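Local coordinates for protein flavin prenyltransferase PAD1, mitochondrial (Aspergillus niger, PDB 6QLG) that probably transfers a dimethylallyl group onto reduced flavin mononucleotide, making the prenylated flavin cofactor used by ferulic acid decarboxylase, at residues V205-M208 and L209-F212; I103-M106 and A107-V110; A80-K83 and Y84-Y88; S196-D199 and L200-S204. All coordinates share one frame; numbering follows the deposited sequence.

Interaction 1 of 4, residues V205-M208 and L209-F212; sequences VGRM and LDLF. With DMA (dimethylallyl diphosphate), chain N.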
loop_
_atom_site.group_PDB
_atom_site.type_symbol
_atom_site.label_atom_id
_atom_site.label_comp_id
_atom_site.label_asym_id
_atom_site.label_seq_id
_atom_site.Cartn_x
_atom_site.Cartn_y
_atom_site.Cartn_z
ATOM N N VAL B 205 28.690 22.591 3.128
ATOM C CA VAL B 205 29.451 21.716 4.016
ATOM C C VAL B 205 29.088 21.988 5.470
ATOM O O VAL B 205 28.954 21.059 6.279
ATOM C CB VAL B 205 30.961 21.884 3.761
ATOM C CG1 VAL B 205 31.772 21.236 4.874
ATOM C CG2 VAL B 205 31.336 21.296 2.406
ATOM N N GLY B 206 28.912 23.262 5.826
ATOM C CA GLY B 206 28.520 23.589 7.187
ATOM C C GLY B 206 27.135 23.077 7.533
ATOM O O GLY B 206 26.887 22.646 8.662
ATOM N N ARG B 207 26.212 23.117 6.569
ATOM C CA ARG B 207 24.866 22.618 6.824
ATOM C C ARG B 207 24.839 21.097 6.895
ATOM O O ARG B 207 24.040 20.529 7.649
ATOM C CB ARG B 207 23.907 23.126 5.747
ATOM C CG ARG B 207 23.761 24.641 5.720
ATOM C CD ARG B 207 22.938 25.151 6.898
ATOM N NE ARG B 207 21.510 24.923 6.691
ATOM C CZ ARG B 207 20.812 23.962 7.286
ATOM N NH1 ARG B 207 21.405 23.134 8.135
ATOM N NH2 ARG B 207 19.516 23.826 7.031
ATOM N N MET B 208 25.695 20.423 6.121
ATOM C CA MET B 208 25.835 18.975 6.247
ATOM C C MET B 208 26.248 18.588 7.659
ATOM O O MET B 208 25.648 17.702 8.278
ATOM C CB MET B 208 26.872 18.451 5.251
ATOM C CG MET B 208 26.481 18.512 3.796
ATOM S SD MET B 208 27.913 18.115 2.770
ATOM C CE MET B 208 27.446 18.925 1.242
ATOM N N LEU B 209 27.289 19.242 8.181
ATOM C CA LEU B 209 27.841 18.858 9.472
ATOM C C LEU B 209 26.949 19.278 10.633
ATOM O O LEU B 209 27.133 18.774 11.747
ATOM C CB LEU B 209 29.244 19.446 9.630
ATOM C CG LEU B 209 30.236 19.010 8.547
ATOM C CD1 LEU B 209 31.642 19.503 8.855
ATOM C CD2 LEU B 209 30.226 17.495 8.369
ATOM N N ASP B 210 25.992 20.182 10.399
ATOM C CA ASP B 210 24.970 20.456 11.406
ATOM C C ASP B 210 24.215 19.191 11.788
ATOM O O ASP B 210 23.799 19.040 12.942
ATOM C CB ASP B 210 23.983 21.508 10.893
ATOM C CG ASP B 210 24.530 22.919 10.974
ATOM O OD1 ASP B 210 25.500 23.143 11.727
ATOM O OD2 ASP B 210 23.981 23.805 10.288
ATOM N N LEU B 211 24.026 18.276 10.836
ATOM C CA LEU B 211 23.304 17.040 11.102
ATOM C C LEU B 211 24.064 16.099 12.026
ATOM O O LEU B 211 23.465 15.155 12.550
ATOM C CB LEU B 211 22.978 16.341 9.782
ATOM C CG LEU B 211 21.999 17.131 8.911
ATOM C CD1 LEU B 211 22.068 16.688 7.458
ATOM C CD2 LEU B 211 20.584 16.999 9.455
ATOM N N PHE B 212 25.360 16.330 12.236
ATOM C CA PHE B 212 26.136 15.620 13.244
ATOM C C PHE B 212 26.373 16.473 14.483
ATOM O O PHE B 212 27.260 16.157 15.284
ATOM C CB PHE B 212 27.472 15.158 12.661
ATOM C CG PHE B 212 27.335 14.251 11.472
ATOM C CD1 PHE B 212 27.170 12.886 11.639
ATOM C CD2 PHE B 212 27.371 14.764 10.185
ATOM C CE1 PHE B 212 27.043 12.049 10.545
ATOM C CE2 PHE B 212 27.243 13.933 9.086
ATOM C CZ PHE B 212 27.079 12.573 9.267
HETATM C C1 DMA N . 16.760 28.938 4.271
HETATM O O1 DMA N . 17.215 28.022 5.229
HETATM C C2 DMA N . 15.563 29.709 4.822
HETATM C C3 DMA N . 15.603 31.023 4.909
HETATM C C4 DMA N . 14.403 31.780 5.467
HETATM C C5 DMA N . 16.843 31.791 4.458
HETATM P PA DMA N . 16.847 26.427 5.024
HETATM O O1A DMA N . 15.889 26.279 3.863
HETATM O O2A DMA N . 16.214 25.883 6.280
HETATM O O3A DMA N . 18.220 25.573 4.711
HETATM P PB DMA N . 19.539 26.220 3.968
HETATM O O1B DMA N . 19.091 27.255 2.967
HETATM O O2B DMA N . 20.295 25.134 3.240
HETATM O O3B DMA N . 20.426 26.861 5.009
#
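Leu209 opens the second half of this helical stretch by giving its N-H to Val205 O at 3.1 Å. Its CD1 branch comes alongside Val205 CG1, 4.3 Å away, and the two residues together cover side chains of helix 53-65. Asp210 follows, its N bonded to Gly206 O at 3.1 Å. Through OD2 its carboxylate meets Arg207 NH1 at 3.4 Å, a long, weakly bonded salt bridge in which the carboxylate and guanidinium planes are turned 34° apart; the other oxygen, OD1, pairs with Arg221. That leaves NE and NH2 of Arg207 for the diphosphate of dimethylallyl diphosphate: NE reaches O3B at 2.8 Å with an almost straight N-H, and NH2 reaches O3A in the guanidinium plane at 3.2 Å. Bends at chi2 and chi3 (-73° and -77°) swing the guanidinium back to its place between the diphosphate and Asp210. NH2 also forms a salt bridge with Glu152 of a second subunit, so this pocket lies at a subunit boundary. Leu211 N bonds Met208 O at 3.1 Å, three residues back, from above the carbonyl plane. Phe212 brings its CD2 obliquely to 3.9 Å from the same oxygen, its ring packing on strands 155-160 and 119-125.

Interaction 2 of 4, residues I103-M106 and A107-V110; sequences INDM and AAPV. With FMN (flavin mononucleotide), chain T.
Asp105 folds its carboxylate over the turn that follows it, so that OD1 receives the N-H of Ala107 at 3.1 Å. The torsion explains the reach: CG lies opposite the backbone N about CA-CB (chi1 -178°) and therefore beside the carbonyl carbon, on the side from which the chain continues. Ala107 N approaches OD1 from above the carboxylate plane, with an N-H angle of 140°. Asp105 OD2 rests 3.7 Å from Ala108 CB, while OD1 comes 3.6 Å from Ala107 CB, so both small side chains pack against the one carboxylate. The backbone closes a type I beta turn from Asp105 to Ala108, through Ala108 N and Asp105 O at 3.2 Å; Asp105 is itself the centre of an inverse gamma turn. This turn lies in the loop between strands 99-100 and 119-125 and forms part of the flavin pocket, where flavin mononucleotide is also hydrogen-bonded by residues of another subunit, among them Ser75, Ser126 and Lys128. Met106, at the second position of the turn, has a chain bent at both chi2 (-54°) and chi3. The bends bring CE to 3.7 Å from C3' of the ribityl chain of flavin mononucleotide. Met106 O lies 3.5 Å from C8M of the flavin, and Ala107 CA is 3.8 Å from that methyl. Ala107 O accepts a hydrogen bond from Trp222 NE1 of a further subunit.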
loop_
_atom_site.group_PDB
_atom_site.type_symbol
_atom_site.label_atom_id
_atom_site.label_comp_id
_atom_site.label_asym_id
_atom_site.label_seq_id
_atom_site.Cartn_x
_atom_site.Cartn_y
_atom_site.Cartn_z
ATOM N N ILE B 103 38.169 0.189 -0.660
ATOM C CA ILE B 103 36.766 -0.012 -1.024
ATOM C C ILE B 103 36.417 -1.494 -1.104
ATOM O O ILE B 103 35.267 -1.884 -0.862
ATOM C CB ILE B 103 36.462 0.719 -2.350
ATOM C CG1 ILE B 103 34.984 0.587 -2.725
ATOM C CG2 ILE B 103 37.344 0.190 -3.474
ATOM C CD1 ILE B 103 34.068 1.469 -1.924
ATOM N N ASN B 104 37.390 -2.344 -1.429
ATOM C CA ASN B 104 37.156 -3.777 -1.558
ATOM C C ASN B 104 37.364 -4.537 -0.256
ATOM O O ASN B 104 37.151 -5.753 -0.226
ATOM C CB ASN B 104 38.072 -4.369 -2.636
ATOM C CG ASN B 104 38.029 -3.592 -3.934
ATOM O OD1 ASN B 104 39.056 -3.109 -4.415
ATOM N ND2 ASN B 104 36.841 -3.471 -4.511
ATOM N N ASP B 105 37.767 -3.861 0.818
ATOM C CA ASP B 105 38.158 -4.532 2.057
ATOM C C ASP B 105 36.941 -4.644 2.969
ATOM O O ASP B 105 36.688 -3.788 3.816
ATOM C CB ASP B 105 39.301 -3.783 2.732
ATOM C CG ASP B 105 39.776 -4.461 4.003
ATOM O OD1 ASP B 105 39.386 -5.623 4.248
ATOM O OD2 ASP B 105 40.542 -3.829 4.760
ATOM N N MET B 106 36.190 -5.734 2.806
ATOM C CA MET B 106 35.023 -5.988 3.643
ATOM C C MET B 106 35.385 -6.402 5.063
ATOM O O MET B 106 34.480 -6.577 5.885
ATOM C CB MET B 106 34.144 -7.060 2.995
ATOM C CG MET B 106 33.835 -6.794 1.531
ATOM S SD MET B 106 33.131 -5.157 1.258
ATOM C CE MET B 106 31.556 -5.354 2.079
ATOM N N ALA B 107 36.671 -6.570 5.371
ATOM C CA ALA B 107 37.127 -6.852 6.724
ATOM C C ALA B 107 37.687 -5.617 7.416
ATOM O O ALA B 107 38.284 -5.736 8.491
ATOM C CB ALA B 107 38.175 -7.965 6.710
ATOM N N ALA B 108 37.518 -4.439 6.820
ATOM C CA ALA B 108 37.972 -3.208 7.442
ATOM C C ALA B 108 37.217 -2.975 8.751
ATOM O O ALA B 108 36.095 -3.461 8.924
ATOM C CB ALA B 108 37.766 -2.029 6.495
ATOM N N PRO B 109 37.815 -2.240 9.697
ATOM C CA PRO B 109 37.154 -2.055 11.002
ATOM C C PRO B 109 35.764 -1.445 10.913
ATOM O O PRO B 109 34.868 -1.863 11.655
ATOM C CB PRO B 109 38.128 -1.139 11.756
ATOM C CG PRO B 109 39.453 -1.398 11.125
ATOM C CD PRO B 109 39.171 -1.659 9.676
ATOM N N VAL B 110 35.550 -0.479 10.015
ATOM C CA VAL B 110 34.268 0.216 9.943
ATOM C C VAL B 110 33.135 -0.657 9.424
ATOM O O VAL B 110 31.968 -0.256 9.512
ATOM C CB VAL B 110 34.385 1.473 9.057
ATOM C CG1 VAL B 110 35.368 2.465 9.666
ATOM C CG2 VAL B 110 34.808 1.091 7.645
HETATM N N1 FMN T . 27.637 -9.578 6.474
HETATM C C2 FMN T . 26.400 -9.922 6.978
HETATM O O2 FMN T . 25.385 -9.502 6.427
HETATM N N3 FMN T . 26.308 -10.734 8.092
HETATM C C4 FMN T . 27.455 -11.206 8.707
HETATM O O4 FMN T . 27.388 -11.934 9.704
HETATM C C4A FMN T . 28.702 -10.859 8.198
HETATM N N5 FMN T . 29.838 -11.334 8.814
HETATM C C5A FMN T . 31.080 -10.995 8.314
HETATM C C6 FMN T . 32.233 -11.473 8.934
HETATM C C7 FMN T . 33.478 -11.128 8.425
HETATM C C7M FMN T . 34.723 -11.636 9.082
HETATM C C8 FMN T . 33.576 -10.310 7.303
HETATM C C8M FMN T . 34.932 -9.947 6.767
HETATM C C9 FMN T . 32.424 -9.833 6.687
HETATM C C9A FMN T . 31.175 -10.174 7.190
HETATM N N10 FMN T . 30.026 -9.702 6.572
HETATM C C10 FMN T . 28.789 -10.042 7.079
HETATM C "C1'" FMN T . 30.104 -8.808 5.367
HETATM C "C2'" FMN T . 29.932 -9.577 4.064
HETATM O "O2'" FMN T . 31.008 -10.474 3.912
HETATM C "C3'" FMN T . 29.928 -8.599 2.896
HETATM O "O3'" FMN T . 28.704 -7.899 2.841
HETATM C "C4'" FMN T . 30.133 -9.322 1.570
HETATM O "O4'" FMN T . 30.022 -8.391 0.517
HETATM C "C5'" FMN T . 29.083 -10.404 1.331
HETATM O "O5'" FMN T . 29.350 -10.994 0.075
HETATM P P FMN T . 28.740 -12.421 -0.362
HETATM O O1P FMN T . 28.769 -12.530 -1.871
HETATM O O2P FMN T . 29.579 -13.511 0.261
HETATM O O3P FMN T . 27.305 -12.528 0.109
#

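Interaction 3 of 4, residues A80-K83 and Y84-Y88; sequences ATIK and YETDY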
loop_
_atom_site.group_PDB
_atom_site.type_symbol
_atom_site.label_atom_id
_atom_site.label_comp_id
_atom_site.label_asym_id
_atom_site.label_seq_id
_atom_site.Cartn_x
_atom_site.Cartn_y
_atom_site.Cartn_z
ATOM N N ALA B 80 38.309 8.809 -10.008
ATOM C CA ALA B 80 38.295 9.397 -11.343
ATOM C C ALA B 80 37.725 10.808 -11.316
ATOM O O ALA B 80 38.240 11.709 -11.989
ATOM C CB ALA B 80 37.495 8.512 -12.298
ATOM N N THR B 81 36.662 11.020 -10.536
ATOM C CA THR B 81 36.034 12.336 -10.474
ATOM C C THR B 81 36.943 13.348 -9.786
ATOM O O THR B 81 37.032 14.504 -10.218
ATOM C CB THR B 81 34.685 12.232 -9.758
ATOM O OG1 THR B 81 33.777 11.471 -10.563
ATOM C CG2 THR B 81 34.094 13.608 -9.517
ATOM N N ILE B 82 37.631 12.929 -8.720
ATOM C CA ILE B 82 38.594 13.803 -8.051
ATOM C C ILE B 82 39.641 14.295 -9.044
ATOM O O ILE B 82 39.931 15.494 -9.130
ATOM C CB ILE B 82 39.252 13.069 -6.869
ATOM C CG1 ILE B 82 38.259 12.883 -5.721
ATOM C CG2 ILE B 82 40.502 13.811 -6.402
ATOM C CD1 ILE B 82 38.741 11.916 -4.661
ATOM N N LYS B 83 40.217 13.368 -9.812
ATOM C CA LYS B 83 41.254 13.729 -10.776
ATOM C C LYS B 83 40.731 14.702 -11.824
ATOM O O LYS B 83 41.433 15.640 -12.215
ATOM C CB LYS B 83 41.793 12.474 -11.460
ATOM C CG LYS B 83 42.741 11.640 -10.623
ATOM C CD LYS B 83 43.118 10.374 -11.376
ATOM C CE LYS B 83 43.817 9.373 -10.476
ATOM N NZ LYS B 83 43.783 8.003 -11.060
ATOM N N TYR B 84 39.500 14.492 -12.294
ATOM C CA TYR B 84 38.991 15.271 -13.418
ATOM C C TYR B 84 38.483 16.642 -12.988
ATOM O O TYR B 84 38.656 17.624 -13.716
ATOM C CB TYR B 84 37.878 14.501 -14.125
ATOM C CG TYR B 84 37.375 15.183 -15.376
ATOM C CD1 TYR B 84 38.104 15.132 -16.557
ATOM C CD2 TYR B 84 36.175 15.881 -15.376
ATOM C CE1 TYR B 84 37.650 15.751 -17.705
ATOM C CE2 TYR B 84 35.713 16.507 -16.518
ATOM C CZ TYR B 84 36.455 16.439 -17.680
ATOM O OH TYR B 84 36.001 17.057 -18.821
ATOM N N GLU B 85 37.851 16.727 -11.818
ATOM C CA GLU B 85 37.148 17.935 -11.409
ATOM C C GLU B 85 37.974 18.857 -10.531
ATOM O O GLU B 85 37.630 20.036 -10.406
ATOM C CB GLU B 85 35.871 17.573 -10.645
ATOM C CG GLU B 85 34.827 16.908 -11.489
ATOM C CD GLU B 85 33.522 16.744 -10.754
ATOM O OE1 GLU B 85 33.486 16.968 -9.525
ATOM O OE2 GLU B 85 32.534 16.380 -11.414
ATOM N N THR B 86 39.026 18.348 -9.900
ATOM C CA THR B 86 39.789 19.100 -8.921
ATOM C C THR B 86 41.263 19.074 -9.293
ATOM O O THR B 86 41.693 18.339 -10.186
ATOM C CB THR B 86 39.597 18.533 -7.506
ATOM O OG1 THR B 86 40.489 17.428 -7.311
ATOM C CG2 THR B 86 38.162 18.054 -7.304
ATOM N N ASP B 87 42.038 19.898 -8.595
ATOM C CA ASP B 87 43.490 19.856 -8.683
ATOM C C ASP B 87 44.096 18.857 -7.711
ATOM O O ASP B 87 45.324 18.737 -7.644
ATOM C CB ASP B 87 44.074 21.249 -8.435
ATOM C CG ASP B 87 43.587 22.267 -9.444
ATOM O OD1 ASP B 87 43.695 21.995 -10.659
ATOM O OD2 ASP B 87 43.087 23.332 -9.023
ATOM N N TYR B 88 43.262 18.144 -6.959
ATOM C CA TYR B 88 43.739 17.125 -6.042
ATOM C C TYR B 88 43.964 15.808 -6.774
ATOM O O TYR B 88 43.268 15.479 -7.740
ATOM C CB TYR B 88 42.735 16.899 -4.909
ATOM C CG TYR B 88 42.641 18.021 -3.899
ATOM C CD1 TYR B 88 42.038 19.228 -4.224
ATOM C CD2 TYR B 88 43.137 17.861 -2.612
ATOM C CE1 TYR B 88 41.944 20.252 -3.298
ATOM C CE2 TYR B 88 43.047 18.878 -1.680
ATOM C CZ TYR B 88 42.449 20.071 -2.029
ATOM O OH TYR B 88 42.356 21.086 -1.104
HETATM O O HOH W 1 44.040 16.210 -10.512
#
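Thr81 and Glu85, one helical turn apart, lie side by side and point the same way, the methyl CG2 of Thr81 resting against the carboxylate with OE1 at 3.4 Å. Thr81 is turned so that CG2 stands opposite its backbone N while OG1 bonds Trp77 O (chi1 -67°); the methyl is thus the branch presented to Glu85. The extended glutamate carries OE1 on to the backbone N of Gly52, beside the flavin-binding loop. Ile82 and Thr86 are set differently, their side chains crossing at a slant. Thr86 OG1 donates to Ile82 O at 2.7 Å, and Thr86 N bonds the same oxygen at 3.1 Å, the two donors coming from opposite faces of the carbonyl plane. This double grip falls where helix 76-85 ends, Thr86 being the first residue to leave helical geometry. The hydroxyl also accepts from Tyr88 N at 2.9 Å, an ST turn that leads the chain toward helix 90-95. The chi1 of 83° places OG1 between the backbone N and carbonyl carbon, from where it can serve both partners. Ile82 CG2 then meets Tyr88 CB at 4.1 Å, and a water lies between Lys83 O and Tyr88 O. Tyr84 turns its ring away from this bend: it makes a cation-pi contact with Lys193 of a neighbouring subunit and also meets Trp225 there.

Interaction 4 of 4, residues S196-D199 and L200-S204; sequences SIED and LIDQS. With DMA (dimethylallyl diphosphate), chain N.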
loop_
_atom_site.group_PDB
_atom_site.type_symbol
_atom_site.label_atom_id
_atom_site.label_comp_id
_atom_site.label_asym_id
_atom_site.label_seq_id
_atom_site.Cartn_x
_atom_site.Cartn_y
_atom_site.Cartn_z
ATOM N N SER B 196 31.831 33.669 -4.655
ATOM C CA SER B 196 32.597 32.618 -5.310
ATOM C C SER B 196 31.862 31.297 -5.146
ATOM O O SER B 196 30.990 31.151 -4.286
ATOM C CB SER B 196 34.010 32.512 -4.733
ATOM O OG SER B 196 33.971 32.029 -3.403
ATOM N N ILE B 197 32.235 30.331 -5.990
ATOM C CA ILE B 197 31.706 28.976 -5.856
ATOM C C ILE B 197 32.047 28.411 -4.484
ATOM O O ILE B 197 31.218 27.760 -3.835
ATOM C CB ILE B 197 32.251 28.080 -6.984
ATOM C CG1 ILE B 197 31.666 28.493 -8.337
ATOM C CG2 ILE B 197 31.962 26.612 -6.696
ATOM C CD1 ILE B 197 32.331 27.803 -9.513
ATOM N N GLU B 198 33.271 28.671 -4.015
ATOM C CA GLU B 198 33.725 28.117 -2.744
ATOM C C GLU B 198 32.879 28.603 -1.573
ATOM O O GLU B 198 32.676 27.858 -0.608
ATOM C CB GLU B 198 35.198 28.472 -2.528
ATOM C CG GLU B 198 35.800 27.897 -1.260
ATOM C CD GLU B 198 37.287 28.173 -1.145
ATOM O OE1 GLU B 198 37.744 29.215 -1.663
ATOM O OE2 GLU B 198 37.999 27.348 -0.534
ATOM N N ASP B 199 32.381 29.841 -1.635
ATOM C CA ASP B 199 31.505 30.340 -0.578
ATOM C C ASP B 199 30.241 29.496 -0.469
ATOM O O ASP B 199 29.811 29.146 0.636
ATOM C CB ASP B 199 31.135 31.800 -0.839
ATOM C CG ASP B 199 32.293 32.747 -0.613
ATOM O OD1 ASP B 199 33.250 32.370 0.098
ATOM O OD2 ASP B 199 32.238 33.875 -1.144
ATOM N N LEU B 200 29.629 29.169 -1.607
ATOM C CA LEU B 200 28.430 28.339 -1.583
ATOM C C LEU B 200 28.750 26.929 -1.101
ATOM O O LEU B 200 27.975 26.337 -0.340
ATOM C CB LEU B 200 27.787 28.323 -2.969
ATOM C CG LEU B 200 27.200 29.673 -3.398
ATOM C CD1 LEU B 200 26.946 29.738 -4.899
ATOM C CD2 LEU B 200 25.920 29.977 -2.625
ATOM N N ILE B 201 29.900 26.385 -1.512
ATOM C CA ILE B 201 30.308 25.064 -1.043
ATOM C C ILE B 201 30.512 25.072 0.467
ATOM O O ILE B 201 30.096 24.140 1.169
ATOM C CB ILE B 201 31.581 24.602 -1.778
ATOM C CG1 ILE B 201 31.310 24.419 -3.271
ATOM C CG2 ILE B 201 32.094 23.299 -1.184
ATOM C CD1 ILE B 201 32.501 23.885 -4.042
ATOM N N ASP B 202 31.150 26.123 0.990
ATOM C CA ASP B 202 31.407 26.203 2.426
ATOM C C ASP B 202 30.110 26.194 3.225
ATOM O O ASP B 202 30.033 25.577 4.294
ATOM C CB ASP B 202 32.218 27.461 2.748
ATOM C CG ASP B 202 33.661 27.365 2.283
ATOM O OD1 ASP B 202 34.166 26.236 2.110
ATOM O OD2 ASP B 202 34.291 28.427 2.088
ATOM N N GLN B 203 29.081 26.880 2.727
ATOM C CA GLN B 203 27.794 26.876 3.414
ATOM C C GLN B 203 27.156 25.491 3.379
ATOM O O GLN B 203 26.630 25.020 4.395
ATOM C CB GLN B 203 26.864 27.920 2.792
ATOM C CG GLN B 203 25.617 28.217 3.612
ATOM C CD GLN B 203 24.434 27.349 3.216
ATOM O OE1 GLN B 203 24.516 26.556 2.278
ATOM N NE2 GLN B 203 23.321 27.506 3.926
ATOM N N SER B 204 27.200 24.820 2.224
ATOM C CA SER B 204 26.644 23.472 2.128
ATOM C C SER B 204 27.357 22.515 3.072
ATOM O O SER B 204 26.712 21.708 3.753
ATOM C CB SER B 204 26.736 22.963 0.689
ATOM O OG SER B 204 25.956 23.752 -0.190
HETATM C C1 DMA N . 16.760 28.938 4.271
HETATM O O1 DMA N . 17.215 28.022 5.229
HETATM C C2 DMA N . 15.563 29.709 4.822
HETATM C C3 DMA N . 15.603 31.023 4.909
HETATM C C4 DMA N . 14.403 31.780 5.467
HETATM C C5 DMA N . 16.843 31.791 4.458
HETATM P PA DMA N . 16.847 26.427 5.024
HETATM O O1A DMA N . 15.889 26.279 3.863
HETATM O O2A DMA N . 16.214 25.883 6.280
HETATM O O3A DMA N . 18.220 25.573 4.711
HETATM P PB DMA N . 19.539 26.220 3.968
HETATM O O1B DMA N . 19.091 27.255 2.967
HETATM O O2B DMA N . 20.295 25.134 3.240
HETATM O O3B DMA N . 20.426 26.861 5.009
#
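Glu198 O receives the N-H of Asp202 at 2.8 Å, the shortest polar bond of this stretch and a regular helical one. The carboxylate oxygens of Asp202 are, like Glu198 O, acceptors and make no bond with it; Asp202 OD2 sits 3.7 Å from Glu198 CG. Glu198 and Asp202 run at a slant, carboxylate planes 40° apart, yet share a partner, since Glu198 OE2 and Asp202 OD1 both form salt bridges with Lys58 of helix 53-65. On the neighbouring side Ile197 sets its CG2 against Ile201 CD1 at 3.8 Å, and Ile201 goes on to pack against helix 53-65. Ser196 is the N-cap of helix 197-210: OG accepts from Asp199 N at 3.2 Å. One turn beyond Asp199, Gln203 has CG opposite its backbone N (chi1 -167°) and a bend at chi2, which carries NE2 to O3B of dimethylallyl diphosphate, 3.2 Å away, in a weak bond. Asp199 OD1 and Asp202 OD2, 4.5 Å apart, add a like-charged pair near the helix start, with Asp199 OD2 accepting from Gly195 N. The helix dipole and Lys58 would be expected to ease the crowding of Glu198 and Asp202, while the amide of Gln203 can meet the diphosphate without adding charge.

In the fold
From the N terminus, the chain first meets interaction 3, where helix 76-85 ends and turns toward helix 90-95. Interaction 2 follows, a turn in the loop between strands 99-100 and 119-125. Interactions 4 and 1 come last, in adjoining halves of helix 197-210, their centres 13 Å apart. Each is local and follows the one before in series; none nests in or crosses another. Interactions 1, 3 and 4 all pack on helix 53-65. Interactions 1 and 2 lie on opposite sides of the chain's centre, about 26 Å apart between centres. The ligand sites they line, for dimethylallyl diphosphate and for the flavin, also take residues from other subunits of the twelve-chain assembly.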